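Local coordinates for ankyrin repeat and SOCS box protein 11 (Homo sapiens, PDB 4UUC) that serves as the substrate-recognition component of a cullin-5-RING E3 ubiquitin ligase that marks target proteins such as BIK for proteasomal degradation, this chain being its ankyrin repeat domain, at residues 10-13 and 19-22; 120-125 and 152-157; 142-147 and 171-176; 181-186 and 214-219; 195-200 and 204-209. All coordinates share one frame; numbering follows the deposited sequence.

Contact 1. Residues 10-13 and 19-22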
# COMPACT_ATOMS: atom_id res chain seq x y z
N GLU A 10 -11.89 -13.67 -17.56
CA GLU A 10 -11.45 -14.92 -16.97
C GLU A 10 -10.02 -15.26 -17.40
O GLU A 10 -9.22 -15.70 -16.57
CB GLU A 10 -12.40 -16.06 -17.36
CG GLU A 10 -11.99 -17.44 -16.86
CD GLU A 10 -11.96 -17.55 -15.34
OE1 GLU A 10 -12.54 -16.68 -14.66
OE2 GLU A 10 -11.37 -18.53 -14.83
N ALA A 11 -9.71 -15.08 -18.68
CA ALA A 11 -8.35 -15.31 -19.15
C ALA A 11 -7.38 -14.39 -18.41
O ALA A 11 -6.31 -14.80 -17.97
CB ALA A 11 -8.24 -15.11 -20.65
N ALA A 12 -7.79 -13.13 -18.25
CA ALA A 12 -6.97 -12.15 -17.56
C ALA A 12 -6.78 -12.50 -16.08
O ALA A 12 -5.68 -12.37 -15.55
CB ALA A 12 -7.59 -10.76 -17.68
N ALA A 13 -7.84 -12.95 -15.43
CA ALA A 13 -7.78 -13.29 -14.01
C ALA A 13 -6.84 -14.47 -13.76
O ALA A 13 -6.11 -14.49 -12.77
CB ALA A 13 -9.17 -13.61 -13.49
N ALA A 19 -4.57 -17.54 -24.33
CA ALA A 19 -6.02 -17.43 -24.48
C ALA A 19 -6.45 -15.96 -24.57
O ALA A 19 -7.28 -15.59 -25.41
CB ALA A 19 -6.73 -18.12 -23.33
N LEU A 20 -5.88 -15.13 -23.71
CA LEU A 20 -6.19 -13.70 -23.71
C LEU A 20 -5.88 -13.06 -25.06
O LEU A 20 -6.72 -12.36 -25.63
CB LEU A 20 -5.42 -12.99 -22.59
CG LEU A 20 -5.68 -11.49 -22.49
CD1 LEU A 20 -6.33 -11.15 -21.16
CD2 LEU A 20 -4.38 -10.72 -22.68
N LYS A 21 -4.68 -13.31 -25.58
CA LYS A 21 -4.27 -12.73 -26.85
C LYS A 21 -5.10 -13.28 -28.00
O LYS A 21 -5.38 -12.58 -28.97
CB LYS A 21 -2.78 -12.97 -27.10
CG LYS A 21 -1.89 -12.20 -26.14
CD LYS A 21 -0.41 -12.51 -26.36
CE LYS A 21 0.14 -11.80 -27.58
NZ LYS A 21 0.29 -10.34 -27.34
N THR A 22 -5.52 -14.54 -27.89
CA THR A 22 -6.36 -15.15 -28.92
C THR A 22 -7.71 -14.44 -28.96
O THR A 22 -8.21 -14.10 -30.04
CB THR A 22 -6.56 -16.66 -28.67
OG1 THR A 22 -5.29 -17.32 -28.72
CG2 THR A 22 -7.48 -17.27 -29.72
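Ala-11 and Leu-20 meet almost backbone to backbone, with their CA atoms only 5.3 Å apart. The methyl of Ala-11 points toward helix 17-26. It settles against the near side of Leu-20, where Ala-11 CB lies 3.9 Å from Leu-20 N and 4.0 Å from Leu-20 CB. The same methyl also reaches Ala-19, CB to CB at 4.3 Å, at the more exposed border. Leu-20 answers from the other helix. Its CG stands opposite the backbone N (chi1 -180°), beside the carbonyl carbon. Leu-20 CB stays by Ala-11 while its CD1 reaches Ala-12. There the CD1 methyl of Leu-20 does the touching, 3.7 Å from Ala-12 CB. No hydrogen bond crosses between the segments, and the contact is made by small apolar groups. The close approach of the helices is consistent with the small size of Ala-11 at the point where they come nearest. Ala-12 and Leu-20 also pack on the next two helices. Ala-12 touches Ser-40 and Ala-44 of helix 40-46, and Leu-20 touches Cys-52 and Ala-55 of helix 50-58. Both segments belong to ANK 1, and the paired helices joined by a short turn are the helix-turn-helix unit of an ankyrin repeat.

Contact 2. Residues 120-125 and 152-157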
# COMPACT_ATOMS: atom_id res chain seq x y z
N ILE A 120 8.75 1.94 -5.80
CA ILE A 120 8.45 2.40 -7.15
C ILE A 120 7.49 3.59 -7.10
O ILE A 120 7.68 4.57 -7.82
CB ILE A 120 7.85 1.27 -8.01
CG1 ILE A 120 8.89 0.18 -8.25
CG2 ILE A 120 7.36 1.82 -9.36
CD1 ILE A 120 8.33 -1.10 -8.86
N LEU A 121 6.46 3.50 -6.26
CA LEU A 121 5.49 4.58 -6.15
C LEU A 121 6.13 5.85 -5.60
O LEU A 121 5.85 6.95 -6.06
CB LEU A 121 4.31 4.16 -5.26
CG LEU A 121 3.38 3.09 -5.84
CD1 LEU A 121 2.41 2.59 -4.78
CD2 LEU A 121 2.62 3.63 -7.04
N LEU A 122 7.00 5.69 -4.61
CA LEU A 122 7.72 6.83 -4.06
C LEU A 122 8.65 7.44 -5.11
O LEU A 122 8.80 8.66 -5.18
CB LEU A 122 8.51 6.41 -2.81
CG LEU A 122 7.66 6.01 -1.61
CD1 LEU A 122 8.54 5.49 -0.48
CD2 LEU A 122 6.78 7.17 -1.13
N ALA A 123 9.26 6.58 -5.92
CA ALA A 123 10.12 7.06 -7.01
C ALA A 123 9.30 7.81 -8.06
O ALA A 123 9.85 8.62 -8.81
CB ALA A 123 10.86 5.89 -7.64
N ASN A 124 8.00 7.54 -8.10
CA ASN A 124 7.11 8.23 -9.03
C ASN A 124 6.34 9.35 -8.34
O ASN A 124 5.24 9.72 -8.74
CB ASN A 124 6.15 7.22 -9.68
CG ASN A 124 6.83 6.42 -10.78
OD1 ASN A 124 6.66 6.71 -11.96
ND2 ASN A 124 7.61 5.42 -10.39
N ASN A 125 6.95 9.87 -7.27
CA ASN A 125 6.54 11.12 -6.62
C ASN A 125 5.21 11.06 -5.86
O ASN A 125 4.51 12.07 -5.75
CB ASN A 125 6.49 12.25 -7.66
CG ASN A 125 7.83 12.46 -8.35
OD1 ASN A 125 7.92 12.43 -9.57
ND2 ASN A 125 8.87 12.66 -7.55
N LYS A 152 11.81 0.57 7.92
CA LYS A 152 13.20 0.99 7.78
C LYS A 152 13.40 1.86 6.54
O LYS A 152 14.01 2.93 6.62
CB LYS A 152 14.12 -0.23 7.72
CG LYS A 152 15.59 0.12 7.60
CD LYS A 152 16.47 -1.08 7.87
CE LYS A 152 17.95 -0.70 7.86
NZ LYS A 152 18.43 -0.36 6.50
N LYS A 153 12.88 1.40 5.41
CA LYS A 153 13.04 2.12 4.15
C LYS A 153 12.36 3.48 4.17
O LYS A 153 12.93 4.47 3.71
CB LYS A 153 12.48 1.28 2.99
CG LYS A 153 12.81 1.82 1.61
CD LYS A 153 14.29 1.63 1.28
CE LYS A 153 14.71 2.47 0.09
NZ LYS A 153 16.14 2.26 -0.26
N LEU A 154 11.14 3.54 4.70
CA LEU A 154 10.40 4.80 4.79
C LEU A 154 11.14 5.83 5.64
O LEU A 154 11.23 7.00 5.27
CB LEU A 154 9.00 4.56 5.35
CG LEU A 154 8.01 3.93 4.37
CD1 LEU A 154 6.79 3.37 5.11
CD2 LEU A 154 7.57 4.94 3.32
N LEU A 155 11.67 5.40 6.77
CA LEU A 155 12.43 6.29 7.65
C LEU A 155 13.69 6.79 6.95
O LEU A 155 14.02 7.97 7.03
CB LEU A 155 12.79 5.56 8.95
CG LEU A 155 11.62 5.27 9.89
CD1 LEU A 155 12.02 4.29 10.98
CD2 LEU A 155 11.07 6.56 10.50
N GLU A 156 14.39 5.89 6.27
CA GLU A 156 15.60 6.24 5.54
C GLU A 156 15.33 7.24 4.42
O GLU A 156 16.18 8.08 4.11
CB GLU A 156 16.25 4.99 4.96
CG GLU A 156 16.88 4.09 6.00
CD GLU A 156 17.34 2.76 5.45
OE1 GLU A 156 17.05 2.46 4.27
OE2 GLU A 156 17.99 2.01 6.20
N LEU A 157 14.14 7.16 3.82
CA LEU A 157 13.76 8.07 2.74
C LEU A 157 13.22 9.40 3.26
O LEU A 157 12.91 10.30 2.48
CB LEU A 157 12.71 7.40 1.84
CG LEU A 157 13.22 6.24 0.97
CD1 LEU A 157 12.05 5.54 0.29
CD2 LEU A 157 14.22 6.73 -0.06
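This is a small, partly buried leucine contact between the C-terminal ends of helices 115-123 and 148-156. Leu-122 does the work on one side. Its CG lies beside the backbone N (chi1 -67°), and this sends CD1 out toward the other helix. That one methyl touches two leucines. The CD1 methyls of Leu-122 and Leu-157 touch at 3.6 Å, the side chains crossing at a slant, and Leu-122 CD1 lies 4.0 Å from Leu-154 CD2. Leu-122 and Leu-154 run at about a right angle to each other. The backbones stay well apart, the nearest CA atoms being those of Leu-122 and Leu-157 at 9.2 Å. The two helices come from ANK 4 and ANK 5, and the contact is the side-by-side stacking of equivalent helices in successive ankyrin repeats. Ile-128, in the loop after helix 115-123, packs on both Leu-154 and Leu-157. The first helix ends just past Leu-122 in a Schellman motif, with Asn-125 at positive phi as its C-prime residue. Asn-124 ND2 turns back to donate to Ile-120 O at 2.7 Å. That bond is nearly straight, with an angle of 168° at the hydrogen.

Contact 3. Residues 142-147 and 171-176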
# COMPACT_ATOMS: atom_id res chain seq x y z
N ALA A 142 2.66 0.77 7.89
CA ALA A 142 3.79 -0.14 8.05
C ALA A 142 3.93 -0.61 9.50
O ALA A 142 4.18 -1.79 9.77
CB ALA A 142 5.08 0.52 7.58
N CYS A 143 3.78 0.33 10.43
CA CYS A 143 3.89 0.01 11.85
C CYS A 143 2.70 -0.80 12.35
O CYS A 143 2.86 -1.70 13.18
CB CYS A 143 4.03 1.30 12.67
SG CYS A 143 5.60 2.16 12.39
N THR A 144 1.51 -0.51 11.84
CA THR A 144 0.32 -1.25 12.22
C THR A 144 0.43 -2.74 11.85
O THR A 144 -0.04 -3.60 12.59
CB THR A 144 -0.92 -0.65 11.55
OG1 THR A 144 -1.06 0.71 11.98
CG2 THR A 144 -2.18 -1.43 11.93
N TYR A 145 1.06 -3.03 10.72
CA TYR A 145 1.15 -4.39 10.20
C TYR A 145 2.55 -5.02 10.32
O TYR A 145 2.82 -6.06 9.71
CB TYR A 145 0.68 -4.40 8.74
CG TYR A 145 -0.81 -4.17 8.68
CD1 TYR A 145 -1.71 -5.19 8.94
CD2 TYR A 145 -1.33 -2.90 8.42
CE1 TYR A 145 -3.07 -4.98 8.91
CE2 TYR A 145 -2.69 -2.68 8.39
CZ TYR A 145 -3.56 -3.73 8.64
OH TYR A 145 -4.92 -3.52 8.61
N GLN A 146 3.40 -4.41 11.13
CA GLN A 146 4.69 -4.99 11.50
C GLN A 146 5.61 -5.24 10.30
O GLN A 146 6.33 -6.23 10.25
CB GLN A 146 4.48 -6.31 12.26
CG GLN A 146 3.54 -6.20 13.46
CD GLN A 146 3.43 -7.49 14.24
OE1 GLN A 146 3.85 -7.57 15.40
NE2 GLN A 146 2.87 -8.52 13.62
N ARG A 147 5.58 -4.31 9.35
CA ARG A 147 6.39 -4.43 8.14
C ARG A 147 7.75 -3.78 8.35
O ARG A 147 7.97 -2.62 7.98
CB ARG A 147 5.66 -3.79 6.96
CG ARG A 147 4.25 -4.33 6.74
CD ARG A 147 4.23 -5.84 6.55
NE ARG A 147 2.91 -6.33 6.17
CZ ARG A 147 2.58 -7.61 6.11
NH1 ARG A 147 3.48 -8.55 6.41
NH2 ARG A 147 1.35 -7.97 5.75
N LEU A 171 4.41 5.31 16.37
CA LEU A 171 4.87 4.64 17.58
C LEU A 171 3.68 4.10 18.39
O LEU A 171 3.77 3.01 18.96
CB LEU A 171 5.70 5.59 18.45
CG LEU A 171 6.39 4.95 19.66
CD1 LEU A 171 7.53 4.02 19.24
CD2 LEU A 171 6.89 6.02 20.61
N HIS A 172 2.58 4.85 18.43
CA HIS A 172 1.37 4.36 19.09
C HIS A 172 0.88 3.08 18.43
O HIS A 172 0.52 2.12 19.11
CB HIS A 172 0.25 5.41 19.07
CG HIS A 172 0.45 6.53 20.04
ND1 HIS A 172 0.76 7.81 19.65
CD2 HIS A 172 0.36 6.56 21.40
CE1 HIS A 172 0.87 8.58 20.72
NE2 HIS A 172 0.63 7.84 21.79
N ALA A 173 0.87 3.08 17.10
CA ALA A 173 0.47 1.90 16.34
C ALA A 173 1.40 0.73 16.64
O ALA A 173 0.94 -0.39 16.86
CB ALA A 173 0.47 2.20 14.86
N ALA A 174 2.70 0.99 16.65
CA ALA A 174 3.68 -0.05 16.91
C ALA A 174 3.54 -0.62 18.32
O ALA A 174 3.76 -1.82 18.53
CB ALA A 174 5.10 0.50 16.70
N ALA A 175 3.15 0.22 19.27
CA ALA A 175 3.00 -0.19 20.66
C ALA A 175 1.88 -1.21 20.84
O ALA A 175 1.91 -2.01 21.77
CB ALA A 175 2.75 1.03 21.54
N ARG A 176 0.88 -1.16 19.96
CA ARG A 176 -0.24 -2.10 20.02
C ARG A 176 0.10 -3.45 19.39
O ARG A 176 -0.66 -4.41 19.55
CB ARG A 176 -1.46 -1.51 19.32
CG ARG A 176 -2.05 -0.29 19.98
CD ARG A 176 -3.42 0.01 19.39
NE ARG A 176 -3.91 1.32 19.78
CZ ARG A 176 -3.63 2.46 19.15
NH1 ARG A 176 -2.84 2.45 18.08
NH2 ARG A 176 -4.13 3.60 19.58
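Thr-144 OG1 is held by a hydrogen bond to Tyr-140 O, one turn back in its own helix. The same oxygen lies against Ala-173 of the neighbouring helix, with Thr-144 OG1 3.6 Å from Ala-173 CB. Although CB of Thr-144 points away from helix 170-175, OG1 still touches the methyl, and its hydrogen bond stays in its own helix. The torsion behind this puts OG1 beside the backbone N and CG2 anti to it (chi1 -60°). Thr-144 CG2 is turned elsewhere and lies 3.7 Å above one face of the Tyr-145 ring, offset toward the rim. Cys-143 makes the second half of the contact. Its side chain begins toward helix 170-175, and Cys-143 CB sits 4.3 Å from Ala-173 CB and 4.2 Å from Ala-174 CB. Both Cys-143 CB and Thr-144 OG1 rest against the Ala-173 methyl. The backbones are close. Cys-143 and Ala-174 have their CA atoms 5.1 Å apart, and those of Thr-144 and Ala-173 are 5.2 Å apart. No hydrogen bond passes between the segments, though Gln-146 OE1 accepts from Ser-178 N a little further on. Helix 138-144 belongs to ANK 5 and helix 170-175 to ANK 6, so this is the close stacking of corresponding first helices in adjacent ankyrin repeats. Val-182 of helix 180-188 packs against both Cys-143 and Ala-174. The chemistry implies a join made by small side chains, in which the hydroxyl of Thr-144, the one at the contact, is bonded within its own helix and the repeats are held by close packing.

Contact 4. Residues 181-186 and 214-219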
# COMPACT_ATOMS: atom_id res chain seq x y z
N GLU A 181 11.67 -4.62 16.84
CA GLU A 181 12.55 -3.95 15.88
C GLU A 181 11.95 -2.61 15.42
O GLU A 181 12.67 -1.62 15.29
CB GLU A 181 12.84 -4.86 14.69
CG GLU A 181 13.85 -5.96 15.04
CD GLU A 181 14.29 -6.80 13.84
OE1 GLU A 181 13.44 -7.14 12.98
OE2 GLU A 181 15.49 -7.12 13.77
N VAL A 182 10.64 -2.59 15.21
CA VAL A 182 9.96 -1.36 14.79
C VAL A 182 10.04 -0.27 15.88
O VAL A 182 10.25 0.90 15.57
CB VAL A 182 8.49 -1.66 14.44
CG1 VAL A 182 7.69 -0.36 14.26
CG2 VAL A 182 8.41 -2.51 13.19
N ILE A 183 9.88 -0.66 17.14
CA ILE A 183 9.98 0.28 18.25
C ILE A 183 11.35 0.97 18.25
O ILE A 183 11.44 2.19 18.35
CB ILE A 183 9.76 -0.43 19.61
CG1 ILE A 183 8.36 -1.03 19.69
CG2 ILE A 183 9.98 0.54 20.78
CD1 ILE A 183 7.22 -0.01 19.72
N HIS A 184 12.42 0.19 18.14
CA HIS A 184 13.77 0.77 18.19
C HIS A 184 14.08 1.60 16.95
O HIS A 184 14.75 2.63 17.04
CB HIS A 184 14.82 -0.33 18.38
CG HIS A 184 14.80 -0.95 19.74
ND1 HIS A 184 14.86 -0.21 20.90
CD2 HIS A 184 14.71 -2.25 20.12
CE1 HIS A 184 14.81 -1.02 21.94
NE2 HIS A 184 14.72 -2.26 21.50
N LEU A 185 13.58 1.18 15.79
CA LEU A 185 13.76 1.94 14.56
C LEU A 185 13.11 3.31 14.65
O LEU A 185 13.72 4.32 14.31
CB LEU A 185 13.20 1.18 13.35
CG LEU A 185 14.10 0.11 12.72
CD1 LEU A 185 13.30 -0.76 11.77
CD2 LEU A 185 15.26 0.75 11.98
N LEU A 186 11.85 3.35 15.10
CA LEU A 186 11.15 4.62 15.29
C LEU A 186 11.89 5.52 16.28
O LEU A 186 12.08 6.71 16.04
CB LEU A 186 9.72 4.39 15.77
CG LEU A 186 8.73 3.82 14.76
CD1 LEU A 186 7.39 3.57 15.44
CD2 LEU A 186 8.55 4.74 13.57
N GLU A 214 6.66 -3.59 25.41
CA GLU A 214 6.66 -2.73 26.58
C GLU A 214 8.08 -2.56 27.12
O GLU A 214 8.47 -1.45 27.50
CB GLU A 214 5.77 -3.29 27.69
CG GLU A 214 5.68 -2.37 28.89
CD GLU A 214 4.96 -2.98 30.07
OE1 GLU A 214 5.48 -3.96 30.65
OE2 GLU A 214 3.88 -2.47 30.43
N GLN A 215 8.83 -3.65 27.16
CA GLN A 215 10.21 -3.61 27.64
C GLN A 215 11.03 -2.64 26.80
O GLN A 215 11.81 -1.84 27.34
CB GLN A 215 10.85 -5.00 27.61
CG GLN A 215 12.25 -5.06 28.20
CD GLN A 215 13.01 -6.31 27.81
OE1 GLN A 215 12.48 -7.20 27.14
NE2 GLN A 215 14.27 -6.40 28.23
N ALA A 216 10.86 -2.71 25.49
CA ALA A 216 11.60 -1.85 24.57
C ALA A 216 11.31 -0.38 24.85
O ALA A 216 12.22 0.45 24.90
CB ALA A 216 11.26 -2.20 23.12
N LEU A 217 10.03 -0.06 25.03
CA LEU A 217 9.62 1.31 25.30
C LEU A 217 10.18 1.80 26.63
O LEU A 217 10.61 2.95 26.75
CB LEU A 217 8.10 1.41 25.28
CG LEU A 217 7.48 1.30 23.89
CD1 LEU A 217 5.98 1.04 23.96
CD2 LEU A 217 7.76 2.56 23.08
N LEU A 218 10.19 0.92 27.63
CA LEU A 218 10.73 1.27 28.94
C LEU A 218 12.23 1.55 28.86
O LEU A 218 12.73 2.45 29.53
CB LEU A 218 10.46 0.15 29.95
CG LEU A 218 9.03 0.04 30.49
CD1 LEU A 218 8.82 -1.29 31.18
CD2 LEU A 218 8.74 1.20 31.44
N LEU A 219 12.93 0.77 28.04
CA LEU A 219 14.39 0.90 27.92
C LEU A 219 14.82 2.17 27.18
O LEU A 219 15.92 2.67 27.39
CB LEU A 219 14.97 -0.32 27.21
CG LEU A 219 15.00 -1.63 28.01
CD1 LEU A 219 15.32 -2.80 27.10
CD2 LEU A 219 15.99 -1.54 29.16
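The first torsion of Ile-183 (chi1 -62°) places CG1 next to the backbone N and leaves CG2 anti to that nitrogen, so that CG2 is the methyl facing helix 212-220. It is touched there by two side chains. Ile-183 CG2 lies 3.8 Å from Ala-216 CB and also 3.8 Å from Leu-217 CD2. Leu-217 has its CG beside its own backbone N (chi1 -72°), which brings the CD2 branch round to the isoleucine. The two side chains cross at about a right angle. Ala-216 points toward the other helix, and its methyl is shared. The ring of His-184 also reaches it, at roughly a right angle to the isoleucine's approach, with His-184 NE2 3.8 Å and His-184 CE1 3.9 Å from Ala-216 CB. The methyl approaches this ring obliquely. The other ring nitrogen, ND1, is hydrogen-bonded to Arg-220 NH1, just beyond the segment, and that bond would help set the turn of the ring. Ile-183 and Ala-216 are the closest backbone pair, with CA atoms 6.9 Å apart. The small alanine lets the helices approach here, while Leu-217 fills in beside it. The short helix segments run nearly the same way, 22° apart, and their axes come within 9.5 Å. This side-by-side packing is consistent with the stacking of second helices in successive ankyrin repeats. Helix 180-188 is part of ANK 6, and helix 212-220 lies beyond it near the C-terminal end of the chain. Behind the contact, Val-182 and Leu-186 face helices 138-144 and 170-175, and Leu-185 reaches helix 148-156. Leu-217 also packs on Ala-207, in the loop that leads from helix 203-206 to helix 212-220.

Contact 5. Residues 195-200 and 204-209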
# COMPACT_ATOMS: atom_id res chain seq x y z
N ARG A 195 4.51 11.74 23.93
CA ARG A 195 3.28 12.39 23.51
C ARG A 195 2.09 11.44 23.51
O ARG A 195 2.22 10.24 23.23
CB ARG A 195 3.44 13.03 22.13
CG ARG A 195 3.76 12.08 21.01
CD ARG A 195 3.78 12.82 19.68
NE ARG A 195 2.43 13.21 19.26
CZ ARG A 195 2.16 13.89 18.16
NH1 ARG A 195 3.13 14.29 17.35
NH2 ARG A 195 0.90 14.19 17.86
N ARG A 196 0.92 11.99 23.84
CA ARG A 196 -0.29 11.21 24.01
C ARG A 196 -1.21 11.36 22.80
O ARG A 196 -1.17 12.38 22.11
CB ARG A 196 -1.01 11.64 25.29
CG ARG A 196 -0.11 11.58 26.51
CD ARG A 196 -0.85 11.89 27.80
NE ARG A 196 -0.04 11.54 28.97
CZ ARG A 196 0.04 10.31 29.49
NH1 ARG A 196 -0.66 9.31 28.97
NH2 ARG A 196 0.81 10.09 30.55
N ASN A 197 -2.03 10.33 22.56
CA ASN A 197 -2.94 10.33 21.42
C ASN A 197 -4.34 10.80 21.81
O ASN A 197 -4.53 11.38 22.88
CB ASN A 197 -3.00 8.92 20.80
CG ASN A 197 -3.66 7.88 21.70
OD1 ASN A 197 -4.15 8.18 22.79
ND2 ASN A 197 -3.67 6.63 21.24
N ALA A 198 -5.32 10.54 20.95
CA ALA A 198 -6.68 11.05 21.15
C ALA A 198 -7.38 10.41 22.35
O ALA A 198 -8.36 10.96 22.86
CB ALA A 198 -7.50 10.82 19.89
N GLN A 199 -6.89 9.26 22.80
CA GLN A 199 -7.42 8.61 23.99
C GLN A 199 -6.61 8.99 25.23
O GLN A 199 -6.84 8.46 26.32
CB GLN A 199 -7.45 7.09 23.81
CG GLN A 199 -8.54 6.59 22.86
CD GLN A 199 -8.27 6.92 21.41
OE1 GLN A 199 -7.17 6.70 20.90
NE2 GLN A 199 -9.27 7.47 20.72
N GLY A 200 -5.67 9.92 25.05
CA GLY A 200 -4.83 10.38 26.14
C GLY A 200 -3.76 9.38 26.54
O GLY A 200 -3.21 9.45 27.64
N LEU A 204 3.79 3.85 25.63
CA LEU A 204 4.01 2.94 26.75
C LEU A 204 2.68 2.48 27.37
O LEU A 204 2.52 1.31 27.70
CB LEU A 204 4.89 3.60 27.82
CG LEU A 204 5.30 2.73 29.01
CD1 LEU A 204 6.10 1.51 28.56
CD2 LEU A 204 6.09 3.55 30.01
N ASP A 205 1.73 3.40 27.51
CA ASP A 205 0.41 3.06 28.03
C ASP A 205 -0.27 1.97 27.20
O ASP A 205 -1.01 1.13 27.73
CB ASP A 205 -0.52 4.29 28.08
CG ASP A 205 -0.07 5.33 29.08
OD1 ASP A 205 0.61 4.99 30.07
OD2 ASP A 205 -0.42 6.52 28.88
N LEU A 206 -0.04 2.00 25.89
CA LEU A 206 -0.71 1.08 24.97
C LEU A 206 -0.08 -0.30 24.94
O LEU A 206 -0.74 -1.27 24.57
CB LEU A 206 -0.71 1.66 23.55
CG LEU A 206 -1.53 2.93 23.35
CD1 LEU A 206 -1.26 3.51 21.97
CD2 LEU A 206 -3.02 2.65 23.52
N ALA A 207 1.19 -0.40 25.31
CA ALA A 207 1.91 -1.66 25.23
C ALA A 207 1.34 -2.68 26.22
O ALA A 207 0.94 -2.32 27.33
CB ALA A 207 3.40 -1.45 25.49
N ALA A 208 1.31 -3.94 25.81
CA ALA A 208 0.83 -5.02 26.66
C ALA A 208 1.77 -5.23 27.85
O ALA A 208 2.98 -5.29 27.67
CB ALA A 208 0.71 -6.30 25.86
N PRO A 209 1.21 -5.32 29.07
CA PRO A 209 2.05 -5.50 30.26
C PRO A 209 3.00 -6.69 30.16
O PRO A 209 2.61 -7.75 29.67
CB PRO A 209 1.03 -5.73 31.38
CG PRO A 209 -0.18 -5.02 30.93
CD PRO A 209 -0.21 -5.18 29.44
O HOH W 1 0.95 7.33 31.53
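The guanidinium of Arg-196 meets the carboxylate of Asp-205 through its edge, the two planes being 22° apart. In this salt bridge Arg-196 NH1 lies 2.8 Å from Asp-205 OD2 and comes in nearly along the C-O axis of that oxygen. The bond is bent, 142° at the hydrogen, and OD2 lies slightly out of the guanidinium plane. Water 1 lies in that plane at the edge. It accepts from Arg-196 NH2 at 2.9 Å and donates to Asp-205 OD1 at 2.8 Å, and so doubles the link. NH1 has a second acceptor, Gly-200 O. This ties the arginine to its own loop, while Asp-205 OD2 also takes the backbone N of Ser-202. The loop runs from helix 180-188, the second of ANK 6, to helix 203-206. Gly-200 N bonds Asn-197 O to close a type I beta turn, and an Asx turn is laid over it. Asn-197 chi1, 68°, brings OD1 back to the turn, where Gln-199 N lies well above the plane of its carbonyl. OD1 accepts from Lys-201 N as well, and ND2 donates to Asp-168 OD1. An alanine here is likely to leave the N-H groups of Gln-199 and Lys-201 without this acceptor and Asp-168 OD1 without this donor, the turn being less firmly held. Asn-197 ND2 also lies 4.0 Å from Leu-206 CD1 of helix 203-206, the two side chains coming from opposite directions.

From the N terminus, contact 1 closes a short turn between the two helices of ANK 1. It stands apart from the rest, about 19 Å from contact 2 at the nearest atoms. Contacts 2 and 3 cross along the chain, since 142-147 lies between 120-125 and 152-157, and 171-176 lies beyond 152-157. They join ANK 4 to ANK 5 and ANK 5 to ANK 6, and touch where Leu-154 meets Ala-142. Contact 4 closes the next long loop, tying ANK 6 to the last helix. Contact 2 also touches contact 4, where Leu-155 meets Leu-185. Contact 5 falls within that loop and closes a much smaller one. Contacts 3, 4 and 5 all touch one another, forming a continuous C-terminal cluster.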